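Local coordinates for EmGH1 (Erythrobacter marinus, PDB 5Z87), which is a family 3 glycoside hydrolase, probably a beta-glucosidase that releases glucose from the ends of beta-linked glucosides, at residues A[83-88]-A[113-118]; A[724-729]-A[743-748]; A[766-771]-A[778-783]. All coordinates share one frame; numbering follows the deposited sequence.

In the fold
From the N terminus the chain first closes a loop at contact 1, where the turn of residues 83-88 meets the end of helix 101-116 in the domain of the TIM-barrel clan. Some 600 residues on, contact 2 brings strand 724-733 together with strand 738-745, and contact 3 then zips strands 764-771 and 778-784 into a hairpin. The three loops follow one another in series, with neither nesting nor crossing. Contacts 2 and 3 both belong to the fibronectin type III-like part, their centres about 11 Å apart: one bridges two sheets, the other lies within one. Contact 1 lies about 61 Å from contact 3, centre to centre, across the chain's centre.

Contact 1: residues A[83-88]-A[113-118]; sequences PYFAHG and QEVVSR. With EDO (1,2-ethanediol), chain M.
Arg118 sets CD over one face of the Phe85 ring, an example of an arginine serving as hydrocarbon and as charge at once. CD makes a CH-pi contact, 4.0 Å from the ring centroid and 27° off the normal. The close packing is here, where Arg118 CD also lies 3.4 Å from Phe85 O, with CB and CG beside Phe85 O and Ala86 O. Beyond it, the guanidinium is turned only 22° from the ring plane, and Arg118 NE comes within 3.5 Å of Phe85 CE2. CG of Phe85 stands anti to its backbone N (chi1 -170°), beside the carbonyl carbon. Val115 CG2 meets the ring at its edge, 4.2 Å from Phe85 CZ. Three groups fix the guanidinium: Arg118 NH2 forms a salt bridge with Glu114 OE1 at 2.8 Å and a longer but nearly straight bond (3.3 Å) to Glu114 O, while Arg118 NE pairs with Glu79. Glu114 O also accepts from Ser117 OG, the two donors reaching it from opposite faces of its plane. An alanine in place of Arg118 would probably leave that ring face without its cover and the carboxylates of Glu114 and Glu79 without their cationic mate. By contrast, Ser117 is exposed on the solvent side, its O accepting a hydrogen bond from O1 of an ethanediol, probably a crystallisation additive. In the fold, the 3-10 turn at 83-86 follows helix 75-81, whose Phe78 meets Phe85 edge-to-face; Val115 also touches Ile89, just ahead of strand 91-93, and His87 rests against helix 56-61.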
# COMPACT_ATOMS: atom_id res chain seq x y z
N PRO A 83 3.24 -21.03 39.87
CA PRO A 83 2.35 -21.67 40.85
C PRO A 83 0.94 -22.00 40.37
O PRO A 83 0.33 -22.93 40.91
CB PRO A 83 2.33 -20.66 42.00
CG PRO A 83 3.71 -20.02 41.93
CD PRO A 83 3.96 -19.88 40.45
N TYR A 84 0.40 -21.30 39.36
CA TYR A 84 -0.94 -21.64 38.88
C TYR A 84 -1.05 -23.09 38.42
O TYR A 84 -2.17 -23.62 38.35
CB TYR A 84 -1.36 -20.74 37.71
CG TYR A 84 -0.72 -21.10 36.38
CD1 TYR A 84 -1.25 -22.11 35.57
CD2 TYR A 84 0.42 -20.44 35.93
CE1 TYR A 84 -0.65 -22.44 34.37
CE2 TYR A 84 1.02 -20.77 34.74
CZ TYR A 84 0.48 -21.76 33.96
OH TYR A 84 1.08 -22.08 32.77
N PHE A 85 0.06 -23.74 38.06
CA PHE A 85 -0.01 -25.09 37.53
C PHE A 85 -0.47 -26.09 38.58
O PHE A 85 -0.89 -27.20 38.23
CB PHE A 85 1.36 -25.50 36.95
CG PHE A 85 1.34 -26.79 36.17
CD1 PHE A 85 0.46 -26.96 35.11
CD2 PHE A 85 2.20 -27.82 36.50
CE1 PHE A 85 0.44 -28.15 34.39
CE2 PHE A 85 2.19 -29.02 35.79
CZ PHE A 85 1.30 -29.18 34.74
N ALA A 86 -0.44 -25.72 39.86
CA ALA A 86 -1.07 -26.54 40.88
C ALA A 86 -2.54 -26.80 40.58
O ALA A 86 -3.10 -27.79 41.05
CB ALA A 86 -0.91 -25.86 42.25
N HIS A 87 -3.18 -25.95 39.77
CA HIS A 87 -4.57 -26.12 39.38
C HIS A 87 -4.73 -26.56 37.93
O HIS A 87 -5.81 -26.41 37.36
CB HIS A 87 -5.35 -24.83 39.63
CG HIS A 87 -4.96 -24.15 40.90
ND1 HIS A 87 -5.23 -24.69 42.14
CD2 HIS A 87 -4.30 -22.99 41.12
CE1 HIS A 87 -4.77 -23.88 43.08
NE2 HIS A 87 -4.19 -22.84 42.49
N GLY A 88 -3.68 -27.09 37.33
CA GLY A 88 -3.80 -27.47 35.93
C GLY A 88 -3.40 -26.35 35.00
O GLY A 88 -2.60 -25.48 35.38
N GLN A 113 -1.65 -36.85 32.27
CA GLN A 113 -1.85 -37.44 33.60
C GLN A 113 -1.32 -36.51 34.68
O GLN A 113 -1.94 -36.36 35.74
CB GLN A 113 -1.16 -38.81 33.65
CG GLN A 113 -1.53 -39.72 34.83
CD GLN A 113 -0.86 -41.11 34.73
OE1 GLN A 113 -1.11 -41.88 33.79
NE2 GLN A 113 0.01 -41.42 35.70
N GLU A 114 -0.18 -35.85 34.42
CA GLU A 114 0.33 -34.83 35.33
C GLU A 114 -0.62 -33.65 35.44
O GLU A 114 -0.77 -33.06 36.52
CB GLU A 114 1.69 -34.33 34.86
CG GLU A 114 2.76 -35.38 34.83
CD GLU A 114 3.32 -35.67 36.22
OE1 GLU A 114 2.94 -34.97 37.19
OE2 GLU A 114 4.15 -36.61 36.32
N VAL A 115 -1.25 -33.28 34.33
CA VAL A 115 -2.18 -32.16 34.35
C VAL A 115 -3.44 -32.56 35.10
O VAL A 115 -3.90 -31.85 36.01
CB VAL A 115 -2.50 -31.72 32.91
CG1 VAL A 115 -3.57 -30.64 32.90
CG2 VAL A 115 -1.23 -31.27 32.19
N VAL A 116 -4.02 -33.70 34.73
CA VAL A 116 -5.30 -34.13 35.29
C VAL A 116 -5.17 -34.39 36.79
O VAL A 116 -6.09 -34.11 37.57
CB VAL A 116 -5.80 -35.36 34.51
CG1 VAL A 116 -6.68 -36.27 35.38
CG2 VAL A 116 -6.54 -34.93 33.24
N SER A 117 -4.02 -34.89 37.22
CA SER A 117 -3.82 -35.16 38.64
C SER A 117 -3.73 -33.88 39.46
O SER A 117 -3.86 -33.95 40.69
CB SER A 117 -2.54 -35.97 38.85
OG SER A 117 -1.44 -35.11 38.61
N ARG A 118 -3.50 -32.74 38.83
CA ARG A 118 -3.42 -31.48 39.55
C ARG A 118 -4.76 -30.76 39.64
O ARG A 118 -5.01 -30.07 40.63
CB ARG A 118 -2.37 -30.57 38.90
CG ARG A 118 -0.95 -30.87 39.37
CD ARG A 118 0.10 -30.49 38.33
NE ARG A 118 1.43 -30.46 38.93
CZ ARG A 118 2.33 -31.43 38.82
NH1 ARG A 118 3.51 -31.32 39.40
NH2 ARG A 118 2.04 -32.52 38.11
C1 EDO M . -5.79 -34.78 43.52
O1 EDO M . -5.93 -33.55 42.80
C2 EDO M . -4.36 -34.94 44.03
O2 EDO M . -4.39 -35.51 45.35

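Contact 2: residues A[724-729]-A[743-748]; sequences EMRGFQ and FELGPE
The ring of Phe743 has the backbone of Phe728 at its rim: Phe728 C lies in the ring plane at the edge, and Phe728 N approaches CE1 obliquely at 3.7 Å. Gln729 CB also comes in obliquely, 4.2 Å from Phe743 CZ. Phe743 CE1 lies 4.0 Å from Gly727 C, and a beta carbon on Gly727 would crowd Phe743 CD1. The second flat group, the Arg726 guanidinium, holds Met725 O close to its plane through a 2.9 Å bond from NH1, although that NH1 stands well above the carbonyl plane. Arg726 NH2 forms a salt bridge with Glu724 OE2 whose hydrogen bond is weak, while a water that bonds weakly to this nitrogen passes the link on to Glu748 O. The same arginine packs by its aliphatic root, with CB 3.7 Å from Leu745 CD2. The strands run nearly antiparallel at 150°, but their short axes stay 8.0 Å apart, too far for backbone pairing and consistent with strands in the two facing sheets of the fibronectin type III-like domain. A classic beta bulge sets Arg726 and Gly727 together opposite Leu709 of the neighbouring strand. Strand 724-733 pairs with strand 703-713 and turns Phe728 toward helix 201-216, whereas strand 738-745 bonds to strand 689-697 in the other sheet and leads into helix 747-750.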
# COMPACT_ATOMS: atom_id res chain seq x y z
N GLU A 724 -16.04 -9.63 -9.20
CA GLU A 724 -15.93 -10.33 -7.92
C GLU A 724 -16.34 -11.78 -8.13
O GLU A 724 -17.49 -12.04 -8.50
CB GLU A 724 -16.85 -9.72 -6.86
CG GLU A 724 -17.16 -8.26 -7.06
CD GLU A 724 -17.91 -7.66 -5.89
OE1 GLU A 724 -18.87 -6.88 -6.14
OE2 GLU A 724 -17.54 -7.96 -4.74
N MET A 725 -15.42 -12.71 -7.86
CA MET A 725 -15.76 -14.12 -8.01
C MET A 725 -16.87 -14.51 -7.03
O MET A 725 -16.82 -14.16 -5.84
CB MET A 725 -14.54 -15.00 -7.78
CG MET A 725 -14.90 -16.48 -7.67
SD MET A 725 -13.45 -17.56 -7.71
CE MET A 725 -13.24 -17.77 -9.48
N ARG A 726 -17.88 -15.21 -7.54
CA ARG A 726 -18.99 -15.70 -6.74
C ARG A 726 -19.22 -17.20 -6.87
O ARG A 726 -20.06 -17.73 -6.15
CB ARG A 726 -20.28 -14.95 -7.09
CG ARG A 726 -20.30 -13.48 -6.65
CD ARG A 726 -20.18 -13.42 -5.14
NE ARG A 726 -20.24 -12.06 -4.59
CZ ARG A 726 -19.17 -11.34 -4.28
NH1 ARG A 726 -17.96 -11.82 -4.52
NH2 ARG A 726 -19.31 -10.12 -3.76
N GLY A 727 -18.50 -17.89 -7.76
CA GLY A 727 -18.61 -19.34 -7.86
C GLY A 727 -17.51 -19.92 -8.72
O GLY A 727 -16.88 -19.23 -9.53
N PHE A 728 -17.26 -21.22 -8.51
CA PHE A 728 -16.40 -21.97 -9.42
C PHE A 728 -16.76 -23.45 -9.35
O PHE A 728 -17.33 -23.93 -8.37
CB PHE A 728 -14.91 -21.76 -9.10
CG PHE A 728 -14.47 -22.35 -7.78
CD1 PHE A 728 -14.28 -23.72 -7.63
CD2 PHE A 728 -14.22 -21.51 -6.70
CE1 PHE A 728 -13.87 -24.25 -6.41
CE2 PHE A 728 -13.80 -22.04 -5.48
CZ PHE A 728 -13.62 -23.41 -5.34
N GLN A 729 -16.38 -24.17 -10.40
CA GLN A 729 -16.66 -25.59 -10.51
C GLN A 729 -15.60 -26.23 -11.39
O GLN A 729 -15.52 -25.93 -12.59
CB GLN A 729 -18.04 -25.82 -11.11
CG GLN A 729 -18.45 -27.28 -11.19
CD GLN A 729 -18.36 -27.98 -9.85
OE1 GLN A 729 -19.16 -27.73 -8.95
NE2 GLN A 729 -17.36 -28.85 -9.71
N PHE A 743 -24.90 -22.82 -11.61
CA PHE A 743 -24.62 -22.00 -10.44
C PHE A 743 -25.91 -21.40 -9.91
O PHE A 743 -26.90 -21.24 -10.64
CB PHE A 743 -23.63 -20.87 -10.75
CG PHE A 743 -22.29 -21.33 -11.24
CD1 PHE A 743 -21.31 -21.71 -10.34
CD2 PHE A 743 -21.99 -21.34 -12.59
CE1 PHE A 743 -20.06 -22.12 -10.79
CE2 PHE A 743 -20.75 -21.75 -13.04
CZ PHE A 743 -19.78 -22.14 -12.13
N GLU A 744 -25.90 -21.01 -8.65
CA GLU A 744 -27.03 -20.27 -8.10
C GLU A 744 -26.52 -19.11 -7.27
O GLU A 744 -25.65 -19.29 -6.41
CB GLU A 744 -27.95 -21.17 -7.26
CG GLU A 744 -29.35 -20.58 -7.07
CD GLU A 744 -30.34 -21.52 -6.38
OE1 GLU A 744 -30.59 -21.33 -5.18
OE2 GLU A 744 -30.87 -22.43 -7.05
N LEU A 745 -27.04 -17.92 -7.55
CA LEU A 745 -26.65 -16.70 -6.85
C LEU A 745 -27.83 -16.16 -6.06
O LEU A 745 -29.00 -16.40 -6.40
CB LEU A 745 -26.16 -15.65 -7.85
CG LEU A 745 -24.85 -16.05 -8.51
CD1 LEU A 745 -24.49 -15.06 -9.59
CD2 LEU A 745 -23.78 -16.10 -7.46
N GLY A 746 -27.53 -15.42 -5.00
CA GLY A 746 -28.57 -14.79 -4.20
C GLY A 746 -28.17 -13.47 -3.59
O GLY A 746 -27.14 -12.87 -3.94
N PRO A 747 -28.99 -12.98 -2.66
CA PRO A 747 -28.74 -11.67 -2.02
C PRO A 747 -27.34 -11.51 -1.45
O PRO A 747 -26.76 -10.42 -1.55
CB PRO A 747 -29.79 -11.62 -0.90
CG PRO A 747 -30.88 -12.52 -1.38
CD PRO A 747 -30.19 -13.64 -2.11
N GLU A 748 -26.81 -12.55 -0.81
CA GLU A 748 -25.47 -12.48 -0.25
C GLU A 748 -24.42 -12.35 -1.34
O GLU A 748 -23.29 -11.94 -1.05
CB GLU A 748 -25.19 -13.72 0.60
CG GLU A 748 -24.91 -14.99 -0.22
CD GLU A 748 -26.18 -15.78 -0.63
OE1 GLU A 748 -27.29 -15.19 -0.65
OE2 GLU A 748 -26.05 -16.99 -0.94
O HOH W 1 -21.24 -9.71 -1.51

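Contact 3: residues A[766-771]-A[778-783]; sequences IVIMAG and QETRIT
Ile782 overlaps Ile766 and Ile768 with its CG1 branch: CG1, placed between the backbone N and the carbonyl carbon of its own residue (chi1 63°), lies 3.9 Å from Ile766 CB and 4.0 Å from Ile768 CD1. Thr780 continues the same face, its CG2 packed 4.0 Å from Ile768 CB. On the other face, Val767 and Arg781 run side by side in the same direction, and Val767 CG2 stands over one face of the guanidinium, toward the rim, 3.9 Å from Arg781 NH2. Val767 CG1 lies 3.8 Å from Glu779 CD, while Met769 CG lies 3.8 Å from Glu779 CB. The principle at work is an antiparallel hairpin in regular register: Ile766 with Ile782, Ile768 with Thr780 and Ala770 with Gln778 are hydrogen-bonded pairs, each joined by two backbone bonds. The bond from Ile768 N to Thr780 O is 2.8 Å long and almost straight (175°). The isoleucine face turns toward strand 689-697 of the opposing sheet, where Ile768 and Ile782 both reach Leu689. Within its own sheet, strand 764-771 lies between strands 703-713 and 778-784, and Ile766 touches Asp713, a magnesium ligand.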
# COMPACT_ATOMS: atom_id res chain seq x y z
N ILE A 766 -26.90 -6.00 -12.51
CA ILE A 766 -25.76 -6.85 -12.18
C ILE A 766 -25.27 -7.47 -13.47
O ILE A 766 -26.07 -7.99 -14.25
CB ILE A 766 -26.13 -7.95 -11.17
CG1 ILE A 766 -26.84 -7.36 -9.93
CG2 ILE A 766 -24.88 -8.75 -10.82
CD1 ILE A 766 -25.90 -6.58 -8.98
N VAL A 767 -23.96 -7.39 -13.70
CA VAL A 767 -23.31 -8.08 -14.81
C VAL A 767 -22.82 -9.41 -14.27
O VAL A 767 -22.15 -9.46 -13.23
CB VAL A 767 -22.14 -7.25 -15.38
CG1 VAL A 767 -21.57 -7.92 -16.64
CG2 VAL A 767 -22.59 -5.84 -15.70
N ILE A 768 -23.18 -10.50 -14.95
CA ILE A 768 -22.76 -11.85 -14.57
C ILE A 768 -21.78 -12.33 -15.63
O ILE A 768 -22.08 -12.26 -16.82
CB ILE A 768 -23.97 -12.80 -14.44
CG1 ILE A 768 -24.85 -12.39 -13.26
CG2 ILE A 768 -23.50 -14.22 -14.26
CD1 ILE A 768 -26.18 -13.09 -13.24
N MET A 769 -20.62 -12.80 -15.19
CA MET A 769 -19.53 -13.16 -16.08
C MET A 769 -19.08 -14.59 -15.81
O MET A 769 -19.11 -15.06 -14.67
CB MET A 769 -18.35 -12.20 -15.94
CG MET A 769 -18.68 -10.75 -16.30
SD MET A 769 -17.54 -9.60 -15.50
CE MET A 769 -18.34 -9.42 -13.92
N ALA A 770 -18.65 -15.27 -16.87
CA ALA A 770 -18.18 -16.64 -16.74
C ALA A 770 -17.11 -16.93 -17.79
O ALA A 770 -17.13 -16.38 -18.89
CB ALA A 770 -19.33 -17.65 -16.87
N GLY A 771 -16.17 -17.79 -17.43
CA GLY A 771 -15.07 -18.13 -18.30
C GLY A 771 -14.05 -18.97 -17.56
O GLY A 771 -14.22 -19.30 -16.37
N GLN A 778 -17.25 -14.16 -20.82
CA GLN A 778 -18.43 -13.63 -21.49
C GLN A 778 -19.45 -13.28 -20.41
O GLN A 778 -19.32 -13.68 -19.26
CB GLN A 778 -19.00 -14.62 -22.51
CG GLN A 778 -18.04 -14.97 -23.63
CD GLN A 778 -18.67 -15.89 -24.67
OE1 GLN A 778 -18.67 -17.11 -24.51
NE2 GLN A 778 -19.22 -15.31 -25.72
N GLU A 779 -20.46 -12.51 -20.79
CA GLU A 779 -21.30 -11.90 -19.77
C GLU A 779 -22.75 -11.85 -20.21
O GLU A 779 -23.09 -12.01 -21.38
CB GLU A 779 -20.80 -10.48 -19.42
CG GLU A 779 -20.64 -9.55 -20.61
CD GLU A 779 -20.25 -8.13 -20.19
OE1 GLU A 779 -21.09 -7.22 -20.36
OE2 GLU A 779 -19.12 -7.93 -19.68
N THR A 780 -23.61 -11.64 -19.21
CA THR A 780 -25.02 -11.39 -19.40
C THR A 780 -25.44 -10.44 -18.29
O THR A 780 -24.74 -10.30 -17.28
CB THR A 780 -25.84 -12.68 -19.37
OG1 THR A 780 -27.20 -12.39 -19.71
CG2 THR A 780 -25.78 -13.33 -17.96
N ARG A 781 -26.58 -9.78 -18.46
CA ARG A 781 -26.99 -8.73 -17.55
C ARG A 781 -28.37 -9.02 -16.98
O ARG A 781 -29.31 -9.30 -17.73
CB ARG A 781 -26.99 -7.38 -18.25
CG ARG A 781 -25.61 -6.86 -18.48
CD ARG A 781 -25.63 -5.65 -19.39
NE ARG A 781 -24.47 -4.82 -19.14
CZ ARG A 781 -23.25 -5.11 -19.56
NH1 ARG A 781 -23.05 -6.22 -20.27
NH2 ARG A 781 -22.24 -4.31 -19.29
N ILE A 782 -28.50 -8.91 -15.66
CA ILE A 782 -29.79 -9.01 -15.01
C ILE A 782 -30.06 -7.72 -14.24
O ILE A 782 -29.15 -6.91 -13.99
CB ILE A 782 -29.86 -10.23 -14.07
CG1 ILE A 782 -28.83 -10.07 -12.95
CG2 ILE A 782 -29.63 -11.52 -14.86
CD1 ILE A 782 -29.41 -10.29 -11.56
N THR A 783 -31.32 -7.53 -13.88
CA THR A 783 -31.77 -6.38 -13.10
C THR A 783 -32.37 -6.87 -11.79
O THR A 783 -33.18 -7.80 -11.78
CB THR A 783 -32.79 -5.56 -13.88
OG1 THR A 783 -32.16 -5.05 -15.07
CG2 THR A 783 -33.30 -4.39 -13.06